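PDB 4BQ2: B-agarase from Saccharophagus degradans, which probably hydrolyses the beta-1,4 linkages of agarose from chain ends, as an exo-acting beta-agarase of glycoside hydrolase family 50. Local coordinates for residues S292-M297 / Q700-P705; I288-N293 / P317-G322; G137-P142 / E714-G719. All coordinates share one frame; numbering follows the deposited sequence.

Interaction 1 (S292-M297 / Q700-P705)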
# COMPACT_ATOMS: atom_id res chain seq x y z
N SER A 292 -13.65 1.56 9.15
CA SER A 292 -12.59 1.60 10.16
C SER A 292 -11.46 2.57 9.81
O SER A 292 -10.79 3.10 10.69
CB SER A 292 -11.94 0.20 10.30
OG SER A 292 -12.90 -0.78 10.63
N ASN A 293 -11.21 2.72 8.52
CA ASN A 293 -10.02 3.44 8.05
C ASN A 293 -10.34 4.80 7.45
O ASN A 293 -9.48 5.41 6.77
CB ASN A 293 -9.22 2.58 7.06
CG ASN A 293 -8.67 1.33 7.70
OD1 ASN A 293 -7.71 1.37 8.50
ND2 ASN A 293 -9.26 0.21 7.36
N SER A 294 -11.57 5.26 7.70
CA SER A 294 -12.10 6.47 7.06
C SER A 294 -12.05 7.68 7.97
O SER A 294 -12.56 8.74 7.60
CB SER A 294 -13.54 6.24 6.54
OG SER A 294 -14.48 6.16 7.61
N SER A 295 -11.48 7.54 9.17
CA SER A 295 -11.37 8.69 10.07
C SER A 295 -9.99 9.32 9.99
O SER A 295 -9.02 8.64 9.62
CB SER A 295 -11.72 8.28 11.51
OG SER A 295 -10.62 7.60 12.14
N THR A 296 -9.92 10.62 10.34
CA THR A 296 -8.68 11.42 10.28
C THR A 296 -8.50 12.15 11.62
O THR A 296 -9.50 12.58 12.20
CB THR A 296 -8.71 12.43 9.10
OG1 THR A 296 -7.43 13.05 8.94
CG2 THR A 296 -9.88 13.48 9.18
N MET A 297 -7.26 12.26 12.12
CA MET A 297 -7.04 12.87 13.44
C MET A 297 -7.45 14.35 13.45
O MET A 297 -7.01 15.12 12.59
CB MET A 297 -5.58 12.70 13.93
CG MET A 297 -5.09 11.27 14.19
SD MET A 297 -6.06 10.32 15.39
CE MET A 297 -4.82 9.16 15.93
N GLN A 700 -8.26 0.89 -2.51
CA GLN A 700 -9.35 0.34 -1.71
C GLN A 700 -10.69 0.93 -2.19
O GLN A 700 -10.73 1.63 -3.19
CB GLN A 700 -9.10 0.71 -0.25
CG GLN A 700 -8.93 2.24 -0.09
CD GLN A 700 -8.62 2.68 1.32
OE1 GLN A 700 -8.41 1.87 2.22
NE2 GLN A 700 -8.60 3.98 1.52
N TYR A 701 -11.79 0.68 -1.47
CA TYR A 701 -13.12 1.12 -1.91
C TYR A 701 -13.22 2.66 -1.93
O TYR A 701 -13.72 3.24 -2.89
CB TYR A 701 -14.16 0.52 -0.94
CG TYR A 701 -15.63 0.77 -1.24
CD1 TYR A 701 -16.08 1.06 -2.52
CD2 TYR A 701 -16.58 0.61 -0.22
CE1 TYR A 701 -17.43 1.27 -2.77
CE2 TYR A 701 -17.93 0.75 -0.47
CZ TYR A 701 -18.36 1.09 -1.73
OH TYR A 701 -19.73 1.24 -1.95
N MET A 702 -12.76 3.31 -0.86
CA MET A 702 -12.93 4.77 -0.71
C MET A 702 -11.57 5.45 -0.73
O MET A 702 -10.60 4.81 -0.34
CB MET A 702 -13.61 5.09 0.61
CG MET A 702 -14.97 4.41 0.77
SD MET A 702 -15.11 3.20 2.13
CE MET A 702 -14.74 4.13 3.62
N ASP A 703 -11.50 6.72 -1.13
CA ASP A 703 -10.26 7.48 -0.94
C ASP A 703 -9.95 7.48 0.52
O ASP A 703 -10.86 7.50 1.37
CB ASP A 703 -10.43 8.96 -1.37
CG ASP A 703 -10.55 9.14 -2.86
OD1 ASP A 703 -10.04 8.29 -3.64
OD2 ASP A 703 -11.19 10.14 -3.27
N SER A 704 -8.66 7.52 0.84
CA SER A 704 -8.22 7.85 2.19
C SER A 704 -8.56 9.33 2.43
O SER A 704 -8.57 10.11 1.47
CB SER A 704 -6.70 7.70 2.35
OG SER A 704 -6.17 6.53 1.78
N PRO A 705 -8.80 9.73 3.69
CA PRO A 705 -9.02 11.13 4.07
C PRO A 705 -7.93 12.05 3.53
O PRO A 705 -6.77 11.68 3.46
CB PRO A 705 -8.96 11.08 5.59
CG PRO A 705 -9.48 9.71 5.94
CD PRO A 705 -8.92 8.82 4.86
O HOH W 1 -8.40 4.98 4.53

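Interaction 2 (I288-N293 / P317-G322)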
# COMPACT_ATOMS: atom_id res chain seq x y z
N ILE A 288 -11.05 -3.20 1.86
CA ILE A 288 -11.45 -2.15 2.85
C ILE A 288 -12.88 -1.70 2.59
O ILE A 288 -13.17 -0.51 2.30
CB ILE A 288 -10.48 -0.93 2.91
CG1 ILE A 288 -9.01 -1.39 3.00
CG2 ILE A 288 -10.86 -0.05 4.11
CD1 ILE A 288 -8.53 -1.73 4.42
N ILE A 289 -13.77 -2.67 2.66
CA ILE A 289 -15.19 -2.41 2.51
C ILE A 289 -15.75 -2.38 3.93
O ILE A 289 -16.46 -3.30 4.40
CB ILE A 289 -15.85 -3.44 1.57
CG1 ILE A 289 -15.20 -3.35 0.17
CG2 ILE A 289 -17.36 -3.14 1.44
CD1 ILE A 289 -15.74 -4.41 -0.77
N ARG A 290 -15.38 -1.29 4.61
CA ARG A 290 -15.68 -1.05 6.00
C ARG A 290 -15.39 0.44 6.23
O ARG A 290 -14.79 1.12 5.38
CB ARG A 290 -14.75 -1.89 6.90
CG ARG A 290 -13.24 -1.62 6.67
CD ARG A 290 -12.44 -2.51 7.59
NE ARG A 290 -11.01 -2.21 7.61
CZ ARG A 290 -10.09 -2.95 8.23
NH1 ARG A 290 -10.45 -4.10 8.85
NH2 ARG A 290 -8.81 -2.58 8.19
N LEU A 291 -15.73 0.91 7.42
CA LEU A 291 -15.51 2.33 7.75
C LEU A 291 -14.30 2.62 8.65
O LEU A 291 -13.99 3.79 8.87
CB LEU A 291 -16.81 2.93 8.35
CG LEU A 291 -18.05 2.83 7.44
CD1 LEU A 291 -19.26 3.51 8.11
CD2 LEU A 291 -17.82 3.44 6.06
N SER A 292 -13.65 1.56 9.15
CA SER A 292 -12.59 1.60 10.16
C SER A 292 -11.46 2.57 9.81
O SER A 292 -10.79 3.10 10.69
CB SER A 292 -11.94 0.20 10.30
OG SER A 292 -12.90 -0.78 10.63
N ASN A 293 -11.21 2.72 8.52
CA ASN A 293 -10.02 3.44 8.05
C ASN A 293 -10.34 4.80 7.45
O ASN A 293 -9.48 5.41 6.77
CB ASN A 293 -9.22 2.58 7.06
CG ASN A 293 -8.67 1.33 7.70
OD1 ASN A 293 -7.71 1.37 8.50
ND2 ASN A 293 -9.26 0.21 7.36
N PRO A 317 -6.63 -5.73 15.73
CA PRO A 317 -5.73 -4.64 16.01
C PRO A 317 -6.48 -3.31 15.89
O PRO A 317 -7.50 -3.22 15.18
CB PRO A 317 -4.62 -4.77 14.95
CG PRO A 317 -5.20 -5.60 13.86
CD PRO A 317 -6.38 -6.35 14.42
N GLU A 318 -5.95 -2.30 16.57
CA GLU A 318 -6.64 -1.02 16.75
C GLU A 318 -7.00 -0.40 15.42
O GLU A 318 -8.11 0.11 15.25
CB GLU A 318 -5.79 -0.06 17.61
CG GLU A 318 -6.52 1.26 17.96
CD GLU A 318 -7.62 1.12 19.02
OE1 GLU A 318 -7.95 -0.04 19.42
OE2 GLU A 318 -8.18 2.17 19.45
N ASP A 319 -6.08 -0.46 14.45
CA ASP A 319 -6.33 0.07 13.11
C ASP A 319 -7.59 -0.51 12.41
O ASP A 319 -8.23 0.15 11.60
CB ASP A 319 -5.08 -0.15 12.24
CG ASP A 319 -4.81 -1.61 11.98
OD1 ASP A 319 -5.33 -2.14 10.95
OD2 ASP A 319 -4.08 -2.23 12.79
N SER A 320 -7.95 -1.75 12.78
CA SER A 320 -9.02 -2.50 12.11
C SER A 320 -10.27 -2.60 12.99
O SER A 320 -11.24 -3.26 12.61
CB SER A 320 -8.54 -3.91 11.71
OG SER A 320 -7.54 -3.83 10.70
N LYS A 321 -10.27 -1.90 14.13
CA LYS A 321 -11.44 -1.86 15.00
C LYS A 321 -12.58 -1.06 14.38
O LYS A 321 -12.35 -0.24 13.50
CB LYS A 321 -11.10 -1.29 16.39
CG LYS A 321 -10.13 -2.19 17.16
CD LYS A 321 -10.83 -3.37 17.79
CE LYS A 321 -11.56 -2.97 19.08
NZ LYS A 321 -12.31 -4.13 19.65
N GLY A 322 -13.80 -1.32 14.82
CA GLY A 322 -14.91 -0.46 14.41
C GLY A 322 -14.61 0.97 14.84
O GLY A 322 -13.77 1.19 15.74
O HOH W 2 -7.96 2.91 12.28

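Interaction 3 (G137-P142 / E714-G719)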
# COMPACT_ATOMS: atom_id res chain seq x y z
N GLY A 137 1.36 15.00 9.60
CA GLY A 137 0.63 13.73 9.62
C GLY A 137 -0.05 13.42 8.30
O GLY A 137 -0.96 12.57 8.26
N LEU A 138 0.39 14.09 7.25
CA LEU A 138 0.01 13.80 5.87
C LEU A 138 1.21 13.12 5.19
O LEU A 138 2.35 13.54 5.43
CB LEU A 138 -0.30 15.10 5.15
CG LEU A 138 -1.74 15.63 5.32
CD1 LEU A 138 -2.02 16.03 6.75
CD2 LEU A 138 -1.94 16.78 4.36
N ARG A 139 0.96 12.08 4.37
CA ARG A 139 2.05 11.39 3.67
C ARG A 139 2.74 12.36 2.72
O ARG A 139 3.93 12.30 2.52
CB ARG A 139 1.55 10.15 2.89
CG ARG A 139 2.71 9.31 2.32
CD ARG A 139 3.67 8.88 3.43
NE ARG A 139 2.95 8.25 4.56
CZ ARG A 139 2.76 6.95 4.72
NH1 ARG A 139 3.27 6.07 3.85
NH2 ARG A 139 2.09 6.51 5.78
N SER A 140 1.95 13.25 2.12
CA SER A 140 2.49 14.36 1.38
C SER A 140 1.58 15.55 1.64
O SER A 140 0.35 15.41 1.84
CB SER A 140 2.57 14.07 -0.12
OG SER A 140 3.62 14.82 -0.71
N ASN A 141 2.21 16.72 1.65
CA ASN A 141 1.56 17.95 2.03
C ASN A 141 1.03 18.71 0.86
O ASN A 141 1.52 18.55 -0.27
CB ASN A 141 2.57 18.85 2.79
CG ASN A 141 2.60 18.57 4.28
OD1 ASN A 141 1.72 17.87 4.81
ND2 ASN A 141 3.61 19.10 4.97
N PRO A 142 0.08 19.62 1.13
CA PRO A 142 -0.19 20.62 0.10
C PRO A 142 1.09 21.42 -0.11
O PRO A 142 1.94 21.43 0.78
CB PRO A 142 -1.31 21.49 0.72
CG PRO A 142 -1.31 21.18 2.18
CD PRO A 142 -0.70 19.81 2.36
N GLU A 714 -1.58 7.97 5.51
CA GLU A 714 -1.83 7.80 4.07
C GLU A 714 -3.06 8.65 3.70
O GLU A 714 -4.12 8.56 4.38
CB GLU A 714 -2.07 6.32 3.69
CG GLU A 714 -0.82 5.43 3.77
CD GLU A 714 -1.09 4.01 3.31
OE1 GLU A 714 -2.20 3.73 2.79
OE2 GLU A 714 -0.16 3.16 3.45
N ASN A 715 -2.92 9.43 2.64
CA ASN A 715 -3.91 10.43 2.22
C ASN A 715 -4.14 10.36 0.73
O ASN A 715 -4.09 11.39 0.04
CB ASN A 715 -3.47 11.86 2.67
CG ASN A 715 -2.13 12.31 2.06
OD1 ASN A 715 -1.33 11.50 1.58
ND2 ASN A 715 -1.90 13.63 2.06
N TYR A 716 -4.37 9.15 0.21
CA TYR A 716 -4.31 8.89 -1.22
C TYR A 716 -5.63 8.88 -2.00
O TYR A 716 -6.67 8.50 -1.47
CB TYR A 716 -3.70 7.47 -1.41
CG TYR A 716 -2.34 7.17 -0.79
CD1 TYR A 716 -1.39 8.19 -0.57
CD2 TYR A 716 -1.97 5.85 -0.52
CE1 TYR A 716 -0.15 7.91 -0.03
CE2 TYR A 716 -0.71 5.55 -0.01
CZ TYR A 716 0.20 6.57 0.23
OH TYR A 716 1.46 6.26 0.74
N ASN A 717 -5.54 9.18 -3.29
CA ASN A 717 -6.66 9.01 -4.22
C ASN A 717 -6.70 7.59 -4.72
O ASN A 717 -6.37 7.33 -5.86
CB ASN A 717 -6.59 10.00 -5.40
CG ASN A 717 -7.67 9.74 -6.46
OD1 ASN A 717 -8.83 9.31 -6.15
ND2 ASN A 717 -7.31 9.94 -7.70
N VAL A 718 -7.13 6.67 -3.87
CA VAL A 718 -7.08 5.27 -4.21
C VAL A 718 -8.48 4.65 -4.19
O VAL A 718 -8.61 3.43 -4.29
CB VAL A 718 -6.07 4.51 -3.33
CG1 VAL A 718 -4.67 5.03 -3.64
CG2 VAL A 718 -6.38 4.65 -1.85
N GLY A 719 -9.51 5.50 -4.12
CA GLY A 719 -10.90 5.01 -4.03
C GLY A 719 -11.54 4.77 -5.38
O GLY A 719 -11.16 5.40 -6.38
O HOH W 3 2.33 3.26 4.47

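Interaction 1 (S292-M297 / Q700-P705)
Pro705 lays its ring against the carbonyl groups of Asn293 and Ser294 and the side chain of Thr296, and it is the largest single contributor to the contact. Its CG lies 3.6 Å from Ser294 O, and on either side of CG the ring touches different residues: CD is 3.9 Å from Asn293 O, while CB is 3.8 Å from Thr296 CB. Thr296 and Pro705 run alongside one another, pointing opposite ways. A second apolar touch comes from Met702, whose chain bends at chi2 (117°) and chi3 (59°) and so brings its terminal CE to 3.8 Å from Ser294 CB.

The polar link is indirect and doubtful. Water 1 lies between Asn293 O and Gln700 NE2, but its 2.5 Å distance to Asn293 O is suspiciously short. The same NE2 makes a weak bond to Met702 O, within its own loop. The hydroxyls look elsewhere: Thr296 OG1 bonds to Gly708 O, and Ser294 OG to Leu291 O and Ser377 OG.

Segment 292-297 follows strand 280-287 and leads into strand 296-301; 700-705 follows strand 693-699. The contact thus joins the loops after two parallel neighbouring strands, at the C-terminal end of the sheet, where the active site of a (beta/alpha)8 glycosidase, the fold expected here, lies.

Interaction 2 (I288-N293 / P317-G322)
Ser292 and Gly322 bring the two backbones nearest, their CA atoms 5.3 Å apart, where the loop following strand 280-287 meets a loop carrying the 3-10 turn 318-320. This is loop-to-loop packing above a strand end, as expected on the substrate side of a (beta/alpha)8 glycosidase barrel.

Arg290 reaches across with its chain extended from CG to NE, after leaving the main chain with CG between the backbone N and the carbonyl carbon (chi1 58°). Its NH2 donates to Ser320 OG at 3.1 Å in a bent bond (141°), the hydroxyl being tilted from the guanidinium plane, and Ser320 CA lies over one guanidinium face. The proton of Ser320 OG goes to Asp319 OD1, 2.8 Å away and met from above the carboxylate plane. Ser320 OG thus relays Arg290 to Asp319 and should help fix the carboxylate, whose OD1 also bonds a glycerol. The opposite charges probably attract through space, Arg290 NH2 being 4.5 Å from Asp319 OD1.

Water 2 bridges the backbones, donating to Ser292 O and to Asp319 O. Lys321 O receives Arg362 NH2 as well as Ser292 OG; the hydroxyl sits 3.0 Å from that Lys321 O and well above the carbonyl plane, 55° out of it.

Interaction 3 (G137-P142 / E714-G719)
Arg139 carries this contact, running along the segment that holds Glu714, Asn715 and Tyr716. Its CB starts 3.4 Å from Asn715 OD1, a buried oxygen with no polar partner in the model. With CG anti to the backbone N (chi1 -172°), the chain then passes the edge of the Tyr716 ring, CG lying near the ring plane and 3.7 Å from Tyr716 OH. Bends at chi2 and chi3 turn the guanidinium nearly upright to that ring and slide one face over Glu714, whose CG is 3.7 Å from Arg139 NH2. At the tip, NH2 bonds to Asp712 O, while NH1 gives an in-plane N-H to water 3 at 3.0 Å. That water donates to Glu714 OE2 at 2.7 Å, so it joins two charges that make no direct salt bridge.

Beside the arginine, Asn715 ND2 donates to Ser140 O at 2.9 Å (144°), in the carbonyl plane, and rests against Leu138 CB and CG.

Segment 137-142 belongs to the loop between strands 110-115 and 150-155 of the agarase CBM-like domain, and Ser140 OG bonds back to Trp154 N on the latter strand. Segment 714-719 lies in the long loop between strand 693-699, of the six-stranded mixed sheet, and helix 729-739.

In the fold
Interaction 1 lies in the middle of the row: its centre is about 9 Å from that of interaction 2 and about 10 Å from that of interaction 3, while the centres of interactions 2 and 3 are about 18 Å apart. Interactions 1 and 2 share Ser292 and Asn293, in the loop between strands 280-287 and 296-301. Interactions 1 and 3 draw on one long loop, 700-728, between strand 693-699 and helix 729-739, folded back so that Asp703 OD1 meets Gly719 N. Interactions 1 and 2 both fall within the long stretch of chain whose ends interaction 3 brings together. The loops of the probable catalytic barrel are thus joined, contact by contact, to the CBM-like domain.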